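Transferrin binding protein B (Actinobacillus suis, PDB 3PQU) probably captures host transferrin at the bacterial outer membrane, as a lipoprotein receptor component for iron acquisition. Local coordinates at residues A[55-58]-A[59-63]; A[208-211]-A[212-215]; A[341-344]-A[345-348]. All coordinates share one frame; numbering follows the deposited sequence. Where two conformers were deposited one is given.

Contact 1: residues A[55-58]-A[59-63]; sequences LFDK and EGNRK
F56 and R62 face one another across a tight reversal whose tip is a type I beta turn from D57 to G60, followed by a G1 bulge. The turn closes with G60 N donating to D57 O at 2.8 Å, and D57 N bonds to N61 O at 2.9 Å. Further along, K63 N reaches L55 O at 2.8 Å, leaving F56 and R62 as a single bridged pair between them. G60 takes a positive phi of 89°, the left-handed conformation usual for glycine at this place in the bulge.

The compact part lies round D57. Its CG is set between the backbone N and the carbonyl carbon (chi1 67°), which brings OD1 back over the turn. There it accepts N61 N at 3.0 Å, from above the carboxylate plane, and E59 N more weakly. This oxygen therefore ties E59, within the turn, and N61, just past it, back to D57.

Away from the tip the packing is looser. The F56 ring leans along the returning chain, with CD1 3.6 Å from R62 CA, and its CZ meets the edge of the R62 guanidinium, 3.7 Å from NH2; the two planes stand 79° apart, so nothing is stacked. The extended K63 chain passes F56 O with its CE at 3.5 Å, while its ammonium continues to a salt bridge with D67. K58 and E59 extend outward from the exposed tip, and a water spans the carbonyls of K63 and, weakly, L55.

The reversal belongs to the N-lobe handle, in the loop between strands 43-47 and 69-70. N137 ND2 bonds to K58 O and V141 touches F56, both from the loop joining strands 133-136 and 142-146.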
ATOM      1  N   LEU A  55      20.367  35.277 -13.473  1.00 29.74           N
ATOM      2  CA  LEU A  55      20.713  36.569 -12.889  1.00 29.08           C
ATOM      3  C   LEU A  55      19.539  37.556 -12.902  1.00 28.33           C
ATOM      4  O   LEU A  55      19.623  38.625 -12.292  1.00 31.54           O
ATOM      5  CB  LEU A  55      21.902  37.180 -13.642  1.00 29.91           C
ATOM      6  CG  LEU A  55      23.112  36.253 -13.810  1.00 51.43           C
ATOM      7  CD1 LEU A  55      24.198  36.945 -14.608  1.00 62.23           C
ATOM      8  CD2 LEU A  55      23.642  35.809 -12.457  1.00 50.73           C
ATOM      9  N   PHE A  56      18.460  37.192 -13.595  1.00 24.34           N
ATOM     10  CA  PHE A  56      17.300  38.071 -13.738  1.00 36.93           C
ATOM     11  C   PHE A  56      16.041  37.343 -13.328  1.00 37.24           C
ATOM     12  O   PHE A  56      15.989  36.112 -13.396  1.00 22.01           O
ATOM     13  CB  PHE A  56      17.167  38.550 -15.190  1.00 40.39           C
ATOM     14  CG  PHE A  56      18.348  39.335 -15.669  1.00 54.26           C
ATOM     15  CD1 PHE A  56      18.404  40.708 -15.486  1.00 61.38           C
ATOM     16  CD2 PHE A  56      19.413  38.700 -16.286  1.00 57.29           C
ATOM     17  CE1 PHE A  56      19.500  41.437 -15.917  1.00 68.67           C
ATOM     18  CE2 PHE A  56      20.511  39.425 -16.720  1.00 72.73           C
ATOM     19  CZ  PHE A  56      20.555  40.794 -16.535  1.00 71.33           C
ATOM     20  N   ASP A  57      15.033  38.098 -12.894  1.00 28.77           N
ATOM     21  CA  ASP A  57      13.741  37.499 -12.578  1.00 27.18           C
ATOM     22  C   ASP A  57      12.838  37.521 -13.813  1.00 21.21           C
ATOM     23  O   ASP A  57      13.215  38.068 -14.847  1.00 31.28           O
ATOM     24  CB  ASP A  57      13.089  38.172 -11.365  1.00 33.57           C
ATOM     25  CG  ASP A  57      12.688  39.620 -11.618  1.00 28.54           C
ATOM     26  OD1 ASP A  57      12.607  40.059 -12.792  1.00 28.41           O
ATOM     27  OD2 ASP A  57      12.443  40.323 -10.609  1.00 29.50           O
ATOM     28  N   LYS A  58      11.662  36.917 -13.699  1.00 32.92           N
ATOM     29  CA  LYS A  58      10.763  36.770 -14.834  1.00 31.94           C
ATOM     30  C   LYS A  58      10.336  38.126 -15.444  1.00 44.99           C
ATOM     31  O   LYS A  58      10.032  38.206 -16.631  1.00 42.70           O
ATOM     32  CB  LYS A  58       9.547  35.920 -14.422  1.00 46.39           C
ATOM     33  CG  LYS A  58       8.598  35.570 -15.559  1.00 59.71           C
ATOM     34  CD  LYS A  58       7.494  34.637 -15.080  1.00 68.97           C
ATOM     35  CE  LYS A  58       6.567  34.241 -16.226  1.00 71.66           C
ATOM     36  NZ  LYS A  58       5.497  33.309 -15.773  1.00 74.19           N
ATOM     37  N   GLU A  59      10.337  39.195 -14.652  1.00 35.26           N
ATOM     38  CA  GLU A  59       9.969  40.510 -15.187  1.00 31.80           C
ATOM     39  C   GLU A  59      11.146  41.165 -15.886  1.00 33.72           C
ATOM     40  O   GLU A  59      11.034  42.273 -16.377  1.00 38.85           O
ATOM     41  CB  GLU A  59       9.433  41.463 -14.093  1.00 32.89           C
ATOM     42  CG  GLU A  59       8.055  41.106 -13.554  1.00 48.80           C
ATOM     43  CD  GLU A  59       7.360  42.277 -12.868  1.00 74.52           C
ATOM     44  OE1 GLU A  59       7.745  43.444 -13.115  1.00 82.10           O
ATOM     45  OE2 GLU A  59       6.418  42.029 -12.084  1.00 72.71           O
ATOM     46  N   GLY A  60      12.288  40.491 -15.913  1.00 39.67           N
ATOM     47  CA  GLY A  60      13.457  41.046 -16.577  1.00 31.81           C
ATOM     48  C   GLY A  60      14.375  41.922 -15.732  1.00 41.65           C
ATOM     49  O   GLY A  60      15.322  42.515 -16.249  1.00 36.06           O
ATOM     50  N   ASN A  61      14.124  42.013 -14.427  1.00 31.73           N
ATOM     51  CA  ASN A  61      14.993  42.817 -13.565  1.00 23.25           C
ATOM     52  C   ASN A  61      16.117  42.000 -12.927  1.00 30.24           C
ATOM     53  O   ASN A  61      15.953  40.818 -12.661  1.00 29.96           O
ATOM     54  CB  ASN A  61      14.168  43.540 -12.505  1.00 27.85           C
ATOM     55  CG  ASN A  61      13.097  44.393 -13.124  1.00 29.20           C
ATOM     56  OD1 ASN A  61      11.908  44.207 -12.880  1.00 35.49           O
ATOM     57  ND2 ASN A  61      13.515  45.290 -13.986  1.00 24.48           N
ATOM     58  N   ARG A  62      17.262  42.638 -12.712  1.00 27.53           N
ATOM     59  CA  ARG A  62      18.428  41.965 -12.161  1.00 42.24           C
ATOM     60  C   ARG A  62      18.168  41.544 -10.724  1.00 37.16           C
ATOM     61  O   ARG A  62      17.725  42.351  -9.910  1.00 32.20           O
ATOM     62  CB  ARG A  62      19.648  42.884 -12.226  1.00 54.38           C
ATOM     63  CG  ARG A  62      20.897  42.311 -11.594  1.00 68.90           C
ATOM     64  CD  ARG A  62      22.118  43.138 -11.957  1.00 90.77           C
ATOM     65  NE  ARG A  62      23.341  42.347 -11.881  1.00101.99           N
ATOM     66  CZ  ARG A  62      23.796  41.581 -12.868  1.00101.84           C
ATOM     67  NH1 ARG A  62      24.919  40.894 -12.713  1.00 96.63           N
ATOM     68  NH2 ARG A  62      23.125  41.503 -14.012  1.00101.37           N
ATOM     69  N   LYS A  63      18.424  40.279 -10.403  1.00 30.51           N
ATOM     70  CA  LYS A  63      18.254  39.858  -9.022  1.00 32.79           C
ATOM     71  C   LYS A  63      19.324  40.555  -8.197  1.00 37.33           C
ATOM     72  O   LYS A  63      20.482  40.630  -8.599  1.00 35.72           O
ATOM     73  CB  LYS A  63      18.324  38.339  -8.869  1.00 32.54           C
ATOM     74  CG  LYS A  63      17.183  37.594  -9.543  1.00 26.44           C
ATOM     75  CD  LYS A  63      17.304  36.082  -9.344  1.00 34.26           C
ATOM     76  CE  LYS A  63      16.138  35.342 -10.007  1.00 31.05           C
ATOM     77  NZ  LYS A  63      15.904  34.012  -9.416  1.00 30.50           N
TER
HETATM   78  O   HOH W   1      21.935  39.016  -9.747  1.00 37.47           O

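Contact 2: residues A[208-211]-A[212-215]; sequences NVNR and DHKV
The side-chain amide of N210 pairs with the backbone of H213, through both its oxygen and its nitrogen, in a long loop of the N-lobe beta-barrel region. The arrangement includes a weak Asx turn, in which D212 N points to N210 OD1. The same oxygen receives H213 N at 3.2 Å, the donor tilted 17° from the carbonyl plane. On the other arm, N210 ND2 donates to H213 O over 2.9 Å in a nearly straight bond (169°) that lies in the planes of both groups and uses a carbonyl lone pair. The Asn amide thus meets the N-H and C=O of one residue much as a neighbouring strand would. CG anti to the backbone N, chi1 171°, carries the amide forward to H213, whose CB lies 3.5 Å from N210 OD1.

Outside this first shell, N210 ND2 has a second acceptor in G226 O, and the N210 backbone is bonded to A228 and N249, so the buried amide starts from a residue fixed to its surroundings. At the bend, water 2 accepts R211 N at 2.8 Å and donates to D212 OD1 at 3.2 Å, linking the backbone to the carboxylate.

R211 heads the opposite way from the amide pair. Its guanidinium forms a salt bridge with D113 through NH1 and bonds from NH2 to the carbonyls of D207 and S204. V209 CG2 rests over the centre of one face of this guanidinium, 3.6 Å above its plane.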
ATOM      1  N   ASN A 208      30.576   9.678  -2.588  1.00 19.67           N
ATOM      2  CA  ASN A 208      31.763   8.916  -2.958  0.59 25.22           C
ATOM      3  C   ASN A 208      31.829   7.572  -2.220  1.00 29.89           C
ATOM      4  O   ASN A 208      32.576   7.415  -1.269  1.00 26.86           O
ATOM      5  CB  ASN A 208      33.023   9.746  -2.689  0.59 21.96           C
ATOM      6  CG  ASN A 208      33.116  10.980  -3.584  0.59 36.32           C
ATOM      7  OD1 ASN A 208      32.490  11.048  -4.649  0.59 38.02           O
ATOM      8  ND2 ASN A 208      33.903  11.959  -3.153  0.59 31.21           N
ATOM      9  N   VAL A 209      31.027   6.614  -2.655  1.00 20.33           N
ATOM     10  CA  VAL A 209      30.948   5.329  -1.975  1.00 16.91           C
ATOM     11  C   VAL A 209      31.393   4.217  -2.920  1.00 27.91           C
ATOM     12  O   VAL A 209      31.598   4.460  -4.105  1.00 23.92           O
ATOM     13  CB  VAL A 209      29.524   5.069  -1.513  1.00 16.67           C
ATOM     14  CG1 VAL A 209      29.133   6.106  -0.466  1.00 14.58           C
ATOM     15  CG2 VAL A 209      28.584   5.123  -2.711  1.00 12.31           C
ATOM     16  N   ASN A 210      31.562   3.007  -2.393  1.00 21.52           N
ATOM     17  CA  ASN A 210      31.888   1.838  -3.222  1.00 24.80           C
ATOM     18  C   ASN A 210      30.703   1.396  -4.088  1.00 24.50           C
ATOM     19  O   ASN A 210      29.660   0.977  -3.566  1.00 15.85           O
ATOM     20  CB  ASN A 210      32.339   0.665  -2.333  1.00 15.17           C
ATOM     21  CG  ASN A 210      32.478  -0.649  -3.109  1.00 25.28           C
ATOM     22  OD1 ASN A 210      32.990  -0.676  -4.228  1.00 18.60           O
ATOM     23  ND2 ASN A 210      32.020  -1.745  -2.505  1.00 15.82           N
ATOM     24  N   ARG A 211      30.863   1.467  -5.404  1.00 15.19           N
ATOM     25  CA  ARG A 211      29.788   1.076  -6.312  1.00 21.01           C
ATOM     26  C   ARG A 211      30.017  -0.205  -7.118  1.00 28.41           C
ATOM     27  O   ARG A 211      29.060  -0.795  -7.634  1.00 25.83           O
ATOM     28  CB  ARG A 211      29.461   2.237  -7.254  1.00 32.57           C
ATOM     29  CG  ARG A 211      29.134   3.500  -6.483  1.00 34.71           C
ATOM     30  CD  ARG A 211      28.443   4.535  -7.299  1.00 32.49           C
ATOM     31  NE  ARG A 211      28.306   5.776  -6.540  1.00 27.45           N
ATOM     32  CZ  ARG A 211      27.201   6.156  -5.913  1.00 24.92           C
ATOM     33  NH1 ARG A 211      26.111   5.392  -5.952  1.00 18.07           N
ATOM     34  NH2 ARG A 211      27.194   7.306  -5.244  1.00 18.25           N
ATOM     35  N   ASP A 212      31.260  -0.655  -7.224  1.00 20.15           N
ATOM     36  CA  ASP A 212      31.537  -1.730  -8.170  1.00 25.48           C
ATOM     37  C   ASP A 212      32.339  -2.932  -7.652  1.00 26.66           C
ATOM     38  O   ASP A 212      32.756  -3.772  -8.431  1.00 30.33           O
ATOM     39  CB  ASP A 212      32.181  -1.163  -9.434  1.00 43.65           C
ATOM     40  CG  ASP A 212      33.256  -0.158  -9.132  1.00 60.75           C
ATOM     41  OD1 ASP A 212      33.977  -0.344  -8.126  1.00 61.06           O
ATOM     42  OD2 ASP A 212      33.375   0.818  -9.904  1.00 62.49           O
ATOM     43  N   HIS A 213      32.549  -3.018  -6.349  1.00 28.25           N
ATOM     44  CA  HIS A 213      33.236  -4.179  -5.785  1.00 28.84           C
ATOM     45  C   HIS A 213      32.308  -4.904  -4.835  1.00 32.85           C
ATOM     46  O   HIS A 213      31.840  -4.308  -3.867  1.00 25.45           O
ATOM     47  CB  HIS A 213      34.498  -3.744  -5.045  1.00 28.39           C
ATOM     48  CG  HIS A 213      35.497  -3.059  -5.920  1.00 34.75           C
ATOM     49  ND1 HIS A 213      36.137  -3.699  -6.960  1.00 51.67           N
ATOM     50  CD2 HIS A 213      35.968  -1.790  -5.910  1.00 35.88           C
ATOM     51  CE1 HIS A 213      36.956  -2.851  -7.559  1.00 40.55           C
ATOM     52  NE2 HIS A 213      36.875  -1.688  -6.937  1.00 50.48           N
ATOM     53  N   LYS A 214      32.052  -6.182  -5.108  1.00 32.81           N
ATOM     54  CA  LYS A 214      31.113  -6.982  -4.318  1.00 39.82           C
ATOM     55  C   LYS A 214      31.646  -7.229  -2.912  1.00 32.04           C
ATOM     56  O   LYS A 214      32.856  -7.265  -2.704  1.00 30.17           O
ATOM     57  CB  LYS A 214      30.857  -8.329  -5.004  1.00 42.55           C
ATOM     58  CG  LYS A 214      30.556  -8.227  -6.494  1.00 60.13           C
ATOM     59  CD  LYS A 214      30.576  -9.599  -7.165  1.00 67.48           C
ATOM     60  CE  LYS A 214      29.288 -10.383  -6.920  1.00 66.13           C
ATOM     61  NZ  LYS A 214      28.249 -10.090  -7.952  1.00 82.01           N
ATOM     62  N   VAL A 215      30.741  -7.382  -1.949  1.00 25.94           N
ATOM     63  CA  VAL A 215      31.137  -7.746  -0.589  1.00 24.75           C
ATOM     64  C   VAL A 215      31.940  -9.044  -0.599  1.00 42.14           C
ATOM     65  O   VAL A 215      31.601  -9.998  -1.305  1.00 39.02           O
ATOM     66  CB  VAL A 215      29.924  -7.910   0.326  1.00 38.45           C
ATOM     67  CG1 VAL A 215      30.349  -8.519   1.651  1.00 34.05           C
ATOM     68  CG2 VAL A 215      29.240  -6.542   0.546  1.00 34.98           C
TER
HETATM   69  O   HOH W   2      33.393   2.322  -6.396  1.00 35.75           O

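Contact 3: residues A[341-344]-A[345-348]; sequences KIDL and TQFN
The backbones of 341-344 and 345-348 run 142° apart as strand 333-343 ends and the chain turns back toward strand 349-351. D343 N donates to N348 O at 2.7 Å. The return bond, from F347 N to D343 O, is weak, with an angle of only 116°. F347 adopts a left-handed backbone conformation, which allows the chain to complete the reversal of this beta hairpin within the four residues from L344 to F347.

The side chain of D343 curls over the start of the loop, its CG anti to the backbone N, and presents OD2 to the backbone N-H groups there. T345 N reaches this oxygen at 2.6 Å and Q346 N at 2.9 Å, both on the anti side of the carboxylate; the first of these bonds makes an Asx turn. The T345 hydroxyl adds a third donor, OG1 approaching OD2 on the syn side at 3.1 Å. The F347 ring packs against the L344 peptide: L344 O sits over one face, 3.6 Å from CZ. Both L344 and F347 also pack on L446 of strand 436-448, and K552 bonds to T345 O, so the turn rests against the C-lobe barrel.

N348 OD1 lies 3.4 Å from D343 CB, buried without a polar partner. Three donors converging on D343 OD2, by contrast, would be expected to stabilise the ionised carboxylate, while T345 and Q346 are held to the strand end by that single oxygen.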
ATOM      1  N   LYS A 341     -12.296  -7.988  -4.831  1.00 38.55           N
ATOM      2  CA  LYS A 341     -13.272  -7.503  -5.785  1.00 51.64           C
ATOM      3  C   LYS A 341     -13.754  -8.705  -6.586  1.00 58.27           C
ATOM      4  O   LYS A 341     -12.947  -9.474  -7.119  1.00 54.48           O
ATOM      5  CB  LYS A 341     -12.646  -6.464  -6.718  1.00 52.87           C
ATOM      6  CG  LYS A 341     -13.638  -5.771  -7.651  1.00 45.40           C
ATOM      7  CD  LYS A 341     -12.950  -4.727  -8.534  1.00 71.90           C
ATOM      8  CE  LYS A 341     -11.880  -5.352  -9.429  1.00 93.30           C
ATOM      9  NZ  LYS A 341     -11.249  -4.363 -10.356  1.00101.97           N
ATOM     10  N   ILE A 342     -15.069  -8.880  -6.648  1.00 51.29           N
ATOM     11  CA  ILE A 342     -15.659  -9.929  -7.467  1.00 52.96           C
ATOM     12  C   ILE A 342     -16.348  -9.348  -8.689  1.00 60.54           C
ATOM     13  O   ILE A 342     -17.253  -8.518  -8.567  1.00 62.94           O
ATOM     14  CB  ILE A 342     -16.684 -10.743  -6.680  1.00 56.38           C
ATOM     15  CG1 ILE A 342     -15.978 -11.600  -5.631  1.00 54.86           C
ATOM     16  CG2 ILE A 342     -17.504 -11.623  -7.624  1.00 52.35           C
ATOM     17  CD1 ILE A 342     -16.915 -12.486  -4.849  1.00 64.03           C
ATOM     18  N   ASP A 343     -15.939  -9.805  -9.869  1.00 48.07           N
ATOM     19  CA  ASP A 343     -16.520  -9.288 -11.102  1.00 52.33           C
ATOM     20  C   ASP A 343     -17.880  -9.910 -11.385  1.00 47.29           C
ATOM     21  O   ASP A 343     -18.040 -11.129 -11.332  1.00 40.87           O
ATOM     22  CB  ASP A 343     -15.595  -9.498 -12.300  1.00 59.26           C
ATOM     23  CG  ASP A 343     -16.135  -8.841 -13.562  1.00 68.71           C
ATOM     24  OD1 ASP A 343     -15.616  -7.770 -13.948  1.00 77.35           O
ATOM     25  OD2 ASP A 343     -17.098  -9.378 -14.152  1.00 47.92           O
ATOM     26  N   LEU A 344     -18.856  -9.069 -11.707  1.00 45.43           N
ATOM     27  CA  LEU A 344     -20.224  -9.545 -11.878  1.00 60.55           C
ATOM     28  C   LEU A 344     -20.548 -10.029 -13.296  1.00 71.29           C
ATOM     29  O   LEU A 344     -21.718 -10.236 -13.639  1.00 56.84           O
ATOM     30  CB  LEU A 344     -21.227  -8.481 -11.423  1.00 59.06           C
ATOM     31  CG  LEU A 344     -21.281  -8.241  -9.914  1.00 59.58           C
ATOM     32  CD1 LEU A 344     -22.405  -7.281  -9.558  1.00 54.56           C
ATOM     33  CD2 LEU A 344     -21.440  -9.566  -9.182  1.00 54.93           C
ATOM     34  N   THR A 345     -19.515 -10.219 -14.110  1.00 74.59           N
ATOM     35  CA  THR A 345     -19.703 -10.725 -15.468  1.00 81.80           C
ATOM     36  C   THR A 345     -18.892 -11.995 -15.681  1.00 71.52           C
ATOM     37  O   THR A 345     -19.284 -12.879 -16.440  1.00 66.19           O
ATOM     38  CB  THR A 345     -19.293  -9.692 -16.528  1.00 85.16           C
ATOM     39  OG1 THR A 345     -19.399  -8.372 -15.981  1.00 88.74           O
ATOM     40  CG2 THR A 345     -20.185  -9.809 -17.760  1.00 90.04           C
ATOM     41  N   GLN A 346     -17.752 -12.076 -15.006  1.00 61.67           N
ATOM     42  CA  GLN A 346     -16.920 -13.267 -15.067  1.00 75.37           C
ATOM     43  C   GLN A 346     -17.094 -14.072 -13.788  1.00 77.26           C
ATOM     44  O   GLN A 346     -16.668 -15.226 -13.702  1.00 82.51           O
ATOM     45  CB  GLN A 346     -15.447 -12.891 -15.268  1.00 83.08           C
ATOM     46  CG  GLN A 346     -15.040 -12.702 -16.726  1.00 97.86           C
ATOM     47  CD  GLN A 346     -15.716 -11.512 -17.383  1.00101.47           C
ATOM     48  OE1 GLN A 346     -15.964 -10.490 -16.742  1.00 97.36           O
ATOM     49  NE2 GLN A 346     -16.009 -11.636 -18.675  1.00 92.76           N
ATOM     50  N   PHE A 347     -17.735 -13.449 -12.799  1.00 64.08           N
ATOM     51  CA  PHE A 347     -17.896 -14.040 -11.472  1.00 39.25           C
ATOM     52  C   PHE A 347     -16.566 -14.586 -10.938  1.00 51.64           C
ATOM     53  O   PHE A 347     -16.525 -15.631 -10.291  1.00 74.62           O
ATOM     54  CB  PHE A 347     -18.996 -15.110 -11.488  1.00 49.14           C
ATOM     55  CG  PHE A 347     -20.319 -14.592 -11.972  1.00 64.48           C
ATOM     56  CD1 PHE A 347     -21.235 -14.052 -11.083  1.00 62.48           C
ATOM     57  CD2 PHE A 347     -20.636 -14.617 -13.321  1.00 81.35           C
ATOM     58  CE1 PHE A 347     -22.450 -13.561 -11.529  1.00 70.52           C
ATOM     59  CE2 PHE A 347     -21.850 -14.127 -13.773  1.00 79.48           C
ATOM     60  CZ  PHE A 347     -22.759 -13.599 -12.876  1.00 77.20           C
ATOM     61  N   ASN A 348     -15.485 -13.859 -11.224  1.00 59.18           N
ATOM     62  CA  ASN A 348     -14.165 -14.155 -10.672  1.00 61.30           C
ATOM     63  C   ASN A 348     -13.688 -13.034  -9.737  1.00 64.76           C
ATOM     64  O   ASN A 348     -14.213 -11.918  -9.772  1.00 53.07           O
ATOM     65  CB  ASN A 348     -13.148 -14.390 -11.792  1.00 59.90           C
ATOM     66  CG  ASN A 348     -12.992 -13.184 -12.704  1.00 76.48           C
ATOM     67  OD1 ASN A 348     -13.459 -12.090 -12.393  1.00 71.74           O
ATOM     68  ND2 ASN A 348     -12.333 -13.383 -13.838  1.00 92.97           N
TER

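Overall arrangement
From the N terminus the three contacts come in series, and none nests within or crosses another. Contact 1 closes a small loop in the N-lobe handle, about 44 Å from the centre of the chain. Contact 2, a side chain bonded to the backbone three residues on, lies within the long loop between strands 170-183 and 218-219; its R211 reaches back to D113, joining the N-lobe barrel region to the handle. Contact 3 closes a hairpin of the C-lobe handle and sets it against strands of the C-lobe barrel. Contacts 2 and 3 lie on opposite sides of the chain's centre, their own centres 50 Å apart. Nearest atoms of contacts 1 and 2 are about 27 Å apart and do not touch.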